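Local coordinates for polyketide cyclase / dehydrase and lipid transport (PDB 3P51), which is of unknown function but, as a Bet v 1-like member of the polyketide cyclase and lipid-transport family, probably binds a hydrophobic ligand, at residues W18-I21 with F27-A30; A12-V17 with I68-M73. All blocks are in the same frame, centred on the assembly; numbering follows the deposited sequence.

Overall arrangement
From the N terminus the chain runs through edge strand 3-10 into the short helix 14-21, which both contacts use. Its first turn, in segment 12-17, meets segment 68-73, the turn and first residues of strand 71-78; contact 2 thus closes a long loop holding strands 37-40, 51-54 and 58-66. Contact 1 is nested inside it: the last turn of the same helix, 18-21, is met almost at once by the loop 27-30. The centres lie about 10 Å apart, and the two touch where the indole of Trp18 packs on the backbone of Arg70 and Arg71. Together they tie the helix to the sheet and to the loop before strand 37-40 in a Bet v 1-like fold.

Contact 1 of 2, residues W18-I21 with F27-A30; sequences WSRI and FSWA
Ser28 and Trp29 meet Arg20 and Ile21 of the last turn of helix 14-21, presented to them by a type I turn from Phe27 to Ala30. Phe27, which opens the turn, places CE1 of its ring over one face of the Trp29 indole, toward the rim. Ser28 OG lies in the guanidinium plane of Arg20 and accepts a nearly straight hydrogen bond from NH1 (3.0 Å, 164°), while also bonding Asp26. Trp29 comes next and does two things. Its CB sits over the centre of the guanidinium face, 3.7 Å from Arg20 CZ, and its indole, placed by a CG between backbone N and carbonyl carbon (chi1 51°), receives Ile21 over the face opposite Phe27. Ile21 CG2 lies 3.7 Å from the centre of the five-membered ring of Trp29, a CH-pi contact. At the indole edge a water accepts from Trp29 NE1 and lies within hydrogen-bonding distance of Ile21 O. Arg20 NE also holds Glu139 in a salt bridge; an alanine in place of this arginine would probably leave that carboxylate and Ser28 OG without this partner and uncover Trp29 CB. Ala30 touches Leu132 and Asp135 of helix 120-139, whose Leu136 meets both Ile21 and Trp29, while Ile21 also reaches Leu95 and Leu97 of strand 88-100.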
ATOM      1  N   TRP A  18       6.741  -3.114 -19.617  1.00 39.50           N
ATOM      2  CA  TRP A  18       5.334  -2.778 -19.399  1.00 38.70           C
ATOM      3  C   TRP A  18       4.570  -2.802 -20.721  1.00 41.00           C
ATOM      4  O   TRP A  18       3.487  -3.371 -20.812  1.00 34.45           O
ATOM      5  CB  TRP A  18       5.197  -1.408 -18.711  1.00 32.20           C
ATOM      6  CG  TRP A  18       3.764  -1.028 -18.357  1.00 34.65           C
ATOM      7  CD1 TRP A  18       3.084   0.088 -18.777  1.00 35.29           C
ATOM      8  CD2 TRP A  18       2.845  -1.765 -17.532  1.00 33.47           C
ATOM      9  NE1 TRP A  18       1.810   0.090 -18.258  1.00 35.50           N
ATOM     10  CE2 TRP A  18       1.639  -1.027 -17.487  1.00 34.81           C
ATOM     11  CE3 TRP A  18       2.930  -2.964 -16.817  1.00 36.61           C
ATOM     12  CZ2 TRP A  18       0.516  -1.456 -16.758  1.00 34.36           C
ATOM     13  CZ3 TRP A  18       1.802  -3.401 -16.090  1.00 38.71           C
ATOM     14  CH2 TRP A  18       0.619  -2.644 -16.073  1.00 37.90           C
ATOM     15  N   SER A  19       5.138  -2.186 -21.756  1.00 41.50           N
ATOM     16  CA  SER A  19       4.457  -2.128 -23.042  1.00 39.79           C
ATOM     17  C   SER A  19       4.070  -3.524 -23.518  1.00 42.25           C
ATOM     18  O   SER A  19       3.047  -3.719 -24.180  1.00 41.83           O
ATOM     19  CB  SER A  19       5.327  -1.421 -24.086  1.00 42.78           C
ATOM     20  OG  SER A  19       4.780  -1.615 -25.375  1.00 51.46           O
ATOM     21  N   ARG A  20       4.896  -4.500 -23.168  1.00 41.48           N
ATOM     22  CA  ARG A  20       4.688  -5.873 -23.601  1.00 37.35           C
ATOM     23  C   ARG A  20       3.599  -6.615 -22.796  1.00 40.40           C
ATOM     24  O   ARG A  20       2.834  -7.390 -23.367  1.00 40.59           O
ATOM     25  CB  ARG A  20       6.015  -6.638 -23.524  1.00 36.99           C
ATOM     26  CG  ARG A  20       5.953  -8.083 -24.033  1.00 37.24           C
ATOM     27  CD  ARG A  20       5.811  -8.133 -25.550  1.00 42.13           C
ATOM     28  NE  ARG A  20       6.068  -9.474 -26.081  1.00 47.98           N
ATOM     29  CZ  ARG A  20       5.149 -10.268 -26.626  1.00 51.76           C
ATOM     30  NH1 ARG A  20       3.891  -9.860 -26.727  1.00 51.34           N
ATOM     31  NH2 ARG A  20       5.496 -11.470 -27.085  1.00 50.37           N
ATOM     32  N   ILE A  21       3.525  -6.380 -21.484  1.00 35.85           N
ATOM     33  CA  ILE A  21       2.635  -7.171 -20.620  1.00 35.87           C
ATOM     34  C   ILE A  21       1.368  -6.446 -20.172  1.00 38.26           C
ATOM     35  O   ILE A  21       0.535  -7.028 -19.498  1.00 41.79           O
ATOM     36  CB  ILE A  21       3.357  -7.625 -19.343  1.00 33.97           C
ATOM     37  CG1 ILE A  21       3.726  -6.416 -18.477  1.00 33.82           C
ATOM     38  CG2 ILE A  21       4.596  -8.442 -19.691  1.00 33.29           C
ATOM     39  CD1 ILE A  21       3.865  -6.735 -17.009  1.00 39.03           C
ATOM     40  N   PHE A  27      -1.696 -12.195 -23.892  1.00 40.58           N
ATOM     41  CA  PHE A  27      -0.798 -13.052 -23.117  1.00 41.98           C
ATOM     42  C   PHE A  27       0.229 -13.731 -24.036  1.00 43.63           C
ATOM     43  O   PHE A  27       0.840 -14.724 -23.656  1.00 39.31           O
ATOM     44  CB  PHE A  27      -1.607 -14.111 -22.355  1.00 39.94           C
ATOM     45  CG  PHE A  27      -1.147 -14.352 -20.928  1.00 39.17           C
ATOM     46  CD1 PHE A  27       0.177 -14.185 -20.561  1.00 38.28           C
ATOM     47  CD2 PHE A  27      -2.055 -14.772 -19.959  1.00 41.59           C
ATOM     48  CE1 PHE A  27       0.595 -14.421 -19.249  1.00 35.28           C
ATOM     49  CE2 PHE A  27      -1.642 -15.019 -18.638  1.00 35.86           C
ATOM     50  CZ  PHE A  27      -0.312 -14.837 -18.290  1.00 36.50           C
ATOM     51  N   SER A  28       0.434 -13.172 -25.231  1.00 42.53           N
ATOM     52  CA  SER A  28       1.322 -13.789 -26.221  1.00 43.97           C
ATOM     53  C   SER A  28       2.765 -13.858 -25.742  1.00 43.63           C
ATOM     54  O   SER A  28       3.596 -14.524 -26.358  1.00 45.66           O
ATOM     55  CB  SER A  28       1.258 -13.054 -27.570  1.00 41.11           C
ATOM     56  OG  SER A  28       1.658 -11.692 -27.444  1.00 42.31           O
ATOM     57  N   TRP A  29       3.060 -13.169 -24.645  1.00 44.86           N
ATOM     58  CA  TRP A  29       4.420 -13.107 -24.123  1.00 43.12           C
ATOM     59  C   TRP A  29       4.822 -14.307 -23.275  1.00 45.42           C
ATOM     60  O   TRP A  29       5.968 -14.404 -22.857  1.00 45.49           O
ATOM     61  CB  TRP A  29       4.646 -11.821 -23.328  1.00 41.13           C
ATOM     62  CG  TRP A  29       3.623 -11.508 -22.258  1.00 39.70           C
ATOM     63  CD1 TRP A  29       2.464 -10.793 -22.411  1.00 33.52           C
ATOM     64  CD2 TRP A  29       3.701 -11.847 -20.867  1.00 39.05           C
ATOM     65  NE1 TRP A  29       1.812 -10.684 -21.203  1.00 33.59           N
ATOM     66  CE2 TRP A  29       2.553 -11.322 -20.242  1.00 35.74           C
ATOM     67  CE3 TRP A  29       4.630 -12.549 -20.092  1.00 40.69           C
ATOM     68  CZ2 TRP A  29       2.311 -11.477 -18.880  1.00 37.96           C
ATOM     69  CZ3 TRP A  29       4.386 -12.701 -18.739  1.00 40.18           C
ATOM     70  CH2 TRP A  29       3.239 -12.165 -18.148  1.00 41.82           C
ATOM     71  N   ALA A  30       3.880 -15.207 -23.009  1.00 41.81           N
ATOM     72  CA  ALA A  30       4.193 -16.431 -22.271  1.00 41.21           C
ATOM     73  C   ALA A  30       3.714 -17.663 -23.045  1.00 44.01           C
ATOM     74  O   ALA A  30       2.789 -18.361 -22.610  1.00 44.53           O
ATOM     75  CB  ALA A  30       3.563 -16.391 -20.883  1.00 43.17           C
TER
HETATM   76  O   HOH W   1      -0.578  -9.370 -20.184  1.00 34.67           O

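Contact 2 of 2, residues A12-V17 with I68-M73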
ATOM      1  N   ALA A  12      15.801  -5.266 -19.627  1.00 50.36           N
ATOM      2  CA  ALA A  12      15.166  -4.328 -20.539  1.00 45.32           C
ATOM      3  C   ALA A  12      14.563  -3.205 -19.709  1.00 43.21           C
ATOM      4  O   ALA A  12      14.241  -3.400 -18.536  1.00 42.44           O
ATOM      5  CB  ALA A  12      14.094  -5.018 -21.341  1.00 45.85           C
ATOM      6  N   PRO A  13      14.425  -2.018 -20.307  1.00 44.86           N
ATOM      7  CA  PRO A  13      13.883  -0.894 -19.542  1.00 44.92           C
ATOM      8  C   PRO A  13      12.424  -1.133 -19.195  1.00 42.37           C
ATOM      9  O   PRO A  13      11.720  -1.841 -19.918  1.00 40.46           O
ATOM     10  CB  PRO A  13      14.064   0.307 -20.481  1.00 44.24           C
ATOM     11  CG  PRO A  13      14.302  -0.254 -21.830  1.00 49.12           C
ATOM     12  CD  PRO A  13      14.865  -1.631 -21.659  1.00 47.62           C
ATOM     13  N   VAL A  14      11.983  -0.565 -18.079  1.00 41.97           N
ATOM     14  CA  VAL A  14      10.655  -0.857 -17.549  1.00 39.99           C
ATOM     15  C   VAL A  14       9.545  -0.460 -18.523  1.00 40.81           C
ATOM     16  O   VAL A  14       8.522  -1.135 -18.592  1.00 43.01           O
ATOM     17  CB  VAL A  14      10.442  -0.197 -16.168  1.00 37.54           C
ATOM     18  CG1 VAL A  14      10.316   1.320 -16.311  1.00 42.88           C
ATOM     19  CG2 VAL A  14       9.222  -0.786 -15.453  1.00 35.55           C
ATOM     20  N   GLU A  15       9.743   0.625 -19.271  1.00 38.86           N
ATOM     21  CA  GLU A  15       8.749   1.068 -20.255  1.00 42.07           C
ATOM     22  C   GLU A  15       8.516   0.008 -21.326  1.00 43.07           C
ATOM     23  O   GLU A  15       7.395  -0.177 -21.802  1.00 40.80           O
ATOM     24  CB  GLU A  15       9.177   2.366 -20.933  1.00 47.12           C
ATOM     25  CG  GLU A  15       9.201   3.603 -20.033  1.00 50.37           C
ATOM     26  CD  GLU A  15      10.466   3.713 -19.192  1.00 51.44           C
ATOM     27  OE1 GLU A  15      11.440   2.969 -19.467  1.00 46.22           O
ATOM     28  OE2 GLU A  15      10.481   4.551 -18.258  1.00 54.16           O
ATOM     29  N   ARG A  16       9.584  -0.677 -21.714  1.00 41.87           N
ATOM     30  CA  ARG A  16       9.487  -1.725 -22.723  1.00 44.11           C
ATOM     31  C   ARG A  16       8.804  -2.974 -22.175  1.00 44.58           C
ATOM     32  O   ARG A  16       7.947  -3.584 -22.837  1.00 40.16           O
ATOM     33  CB  ARG A  16      10.883  -2.070 -23.236  1.00 48.06           C
ATOM     34  CG  ARG A  16      10.908  -2.952 -24.461  1.00 57.01           C
ATOM     35  CD  ARG A  16      12.056  -2.540 -25.362  1.00 67.60           C
ATOM     36  NE  ARG A  16      12.276  -3.501 -26.437  1.00 78.01           N
ATOM     37  CZ  ARG A  16      13.175  -4.478 -26.389  1.00 83.27           C
ATOM     38  NH1 ARG A  16      13.942  -4.628 -25.315  1.00 83.18           N
ATOM     39  NH2 ARG A  16      13.310  -5.306 -27.417  1.00 85.51           N
ATOM     40  N   VAL A  17       9.187  -3.374 -20.969  1.00 42.85           N
ATOM     41  CA  VAL A  17       8.561  -4.543 -20.364  1.00 39.88           C
ATOM     42  C   VAL A  17       7.077  -4.284 -20.153  1.00 39.96           C
ATOM     43  O   VAL A  17       6.245  -5.125 -20.474  1.00 39.02           O
ATOM     44  CB  VAL A  17       9.209  -4.933 -19.029  1.00 36.45           C
ATOM     45  CG1 VAL A  17       8.550  -6.187 -18.504  1.00 33.34           C
ATOM     46  CG2 VAL A  17      10.712  -5.169 -19.208  1.00 35.02           C
ATOM     47  N   ILE A  68      -0.099   3.816 -13.388  1.00 35.10           N
ATOM     48  CA  ILE A  68       0.930   4.562 -12.674  1.00 35.02           C
ATOM     49  C   ILE A  68       1.864   3.636 -11.899  1.00 36.84           C
ATOM     50  O   ILE A  68       3.067   3.862 -11.874  1.00 36.26           O
ATOM     51  CB  ILE A  68       0.336   5.652 -11.758  1.00 37.44           C
ATOM     52  CG1 ILE A  68       1.450   6.458 -11.078  1.00 46.14           C
ATOM     53  CG2 ILE A  68      -0.612   5.055 -10.737  1.00 31.74           C
ATOM     54  CD1 ILE A  68       0.934   7.521 -10.112  1.00 49.84           C
ATOM     55  N   GLU A  69       1.325   2.575 -11.293  1.00 32.87           N
ATOM     56  CA  GLU A  69       2.176   1.641 -10.550  1.00 34.96           C
ATOM     57  C   GLU A  69       2.583   0.441 -11.403  1.00 36.47           C
ATOM     58  O   GLU A  69       3.361  -0.397 -10.958  1.00 42.36           O
ATOM     59  CB  GLU A  69       1.479   1.131  -9.282  1.00 41.04           C
ATOM     60  CG  GLU A  69       0.899   2.215  -8.374  1.00 47.80           C
ATOM     61  CD  GLU A  69       1.960   3.061  -7.706  1.00 59.17           C
ATOM     62  OE1 GLU A  69       3.134   2.631  -7.695  1.00 61.82           O
ATOM     63  OE2 GLU A  69       1.620   4.160  -7.201  1.00 63.20           O
ATOM     64  N   ARG A  70       2.044   0.344 -12.616  1.00 33.56           N
ATOM     65  CA  ARG A  70       2.350  -0.789 -13.490  1.00 33.35           C
ATOM     66  C   ARG A  70       1.991  -2.096 -12.814  1.00 35.88           C
ATOM     67  O   ARG A  70       2.849  -2.959 -12.613  1.00 35.76           O
ATOM     68  CB  ARG A  70       3.834  -0.808 -13.867  1.00 35.29           C
ATOM     69  CG  ARG A  70       4.328   0.471 -14.549  1.00 36.79           C
ATOM     70  CD  ARG A  70       5.707   0.260 -15.157  1.00 38.39           C
ATOM     71  NE  ARG A  70       6.172   1.429 -15.904  1.00 38.32           N
ATOM     72  CZ  ARG A  70       6.910   2.402 -15.379  1.00 38.59           C
ATOM     73  NH1 ARG A  70       7.274   2.348 -14.099  1.00 34.21           N
ATOM     74  NH2 ARG A  70       7.279   3.434 -16.130  1.00 40.32           N
ATOM     75  N   ARG A  71       0.715  -2.246 -12.474  1.00 34.61           N
ATOM     76  CA  ARG A  71       0.231  -3.433 -11.784  1.00 31.26           C
ATOM     77  C   ARG A  71      -1.070  -3.940 -12.392  1.00 34.57           C
ATOM     78  O   ARG A  71      -1.936  -3.150 -12.759  1.00 31.39           O
ATOM     79  CB  ARG A  71      -0.025  -3.128 -10.310  1.00 32.13           C
ATOM     80  CG  ARG A  71      -0.465  -4.357  -9.529  1.00 34.70           C
ATOM     81  CD  ARG A  71      -0.931  -4.004  -8.131  1.00 35.83           C
ATOM     82  NE  ARG A  71       0.017  -3.150  -7.422  1.00 40.64           N
ATOM     83  CZ  ARG A  71       1.074  -3.598  -6.756  1.00 40.21           C
ATOM     84  NH1 ARG A  71       1.336  -4.888  -6.719  1.00 38.60           N
ATOM     85  NH2 ARG A  71       1.872  -2.755  -6.128  1.00 41.84           N
ATOM     86  N   ILE A  72      -1.200  -5.261 -12.473  1.00 35.26           N
ATOM     87  CA  ILE A  72      -2.420  -5.909 -12.925  1.00 31.49           C
ATOM     88  C   ILE A  72      -2.847  -6.896 -11.835  1.00 34.95           C
ATOM     89  O   ILE A  72      -2.046  -7.724 -11.418  1.00 32.81           O
ATOM     90  CB  ILE A  72      -2.156  -6.713 -14.208  1.00 33.45           C
ATOM     91  CG1 ILE A  72      -1.760  -5.795 -15.361  1.00 39.41           C
ATOM     92  CG2 ILE A  72      -3.372  -7.560 -14.573  1.00 35.83           C
ATOM     93  CD1 ILE A  72      -1.469  -6.548 -16.650  1.00 42.56           C
HETATM   94  N   MSE A  73      -4.090  -6.814 -11.365  1.00 32.64           N
HETATM   95  CA  MSE A  73      -4.563  -7.772 -10.368  1.00 34.00           C
HETATM   96  C   MSE A  73      -5.817  -8.449 -10.869  1.00 31.17           C
HETATM   97  O   MSE A  73      -6.669  -7.811 -11.467  1.00 31.17           O
HETATM   98  CB  MSE A  73      -4.881  -7.104  -9.035  1.00 33.97           C
HETATM   99  CG  MSE A  73      -3.710  -6.424  -8.356  1.00 46.98           C
HETATM  100 SE   MSE A  73      -4.250  -5.677  -6.613  1.00 56.97          SE
HETATM  101  CE  MSE A  73      -5.406  -7.138  -6.074  1.00 24.32           C
TER
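Arg70 lays the flat of its guanidinium on Val14 while aiming no N-H at the carboxylate of nearby Glu15. CG1 of Val14 stands over the centre of that face, 3.7 Å from Arg70 CZ. The other methyl, Val14 CG2, meets the stem of the arginine and approaches Arg70 CD to 3.7 Å, so both branches of the valine are engaged as the two side chains cross at about a right angle. An extended run from CG to NE (chi2 -168°, chi3 176°) carries the guanidinium from the turn before strand 71-78 across to the helix. The backbone of Arg70 is itself uncommon: with phi and psi near +60° it takes the left-handed conformation at the first position of a G1 beta bulge, which sets Arg70 and Arg71 opposite Ser66. Val14 also touches Thr106 of strand 105-116, so the start of helix 14-21 packs on that strand as well. The Glu15 side chain bends at chi2 and brings OE2 to 4.0 Å from Arg70 NH2, but the oxygen stands away from the plane of the guanidinium. The attraction between these charges is therefore probably electrostatic only, without a directed hydrogen bond, leaving apolar packing of the arginine on Val14 as the closer part of the contact.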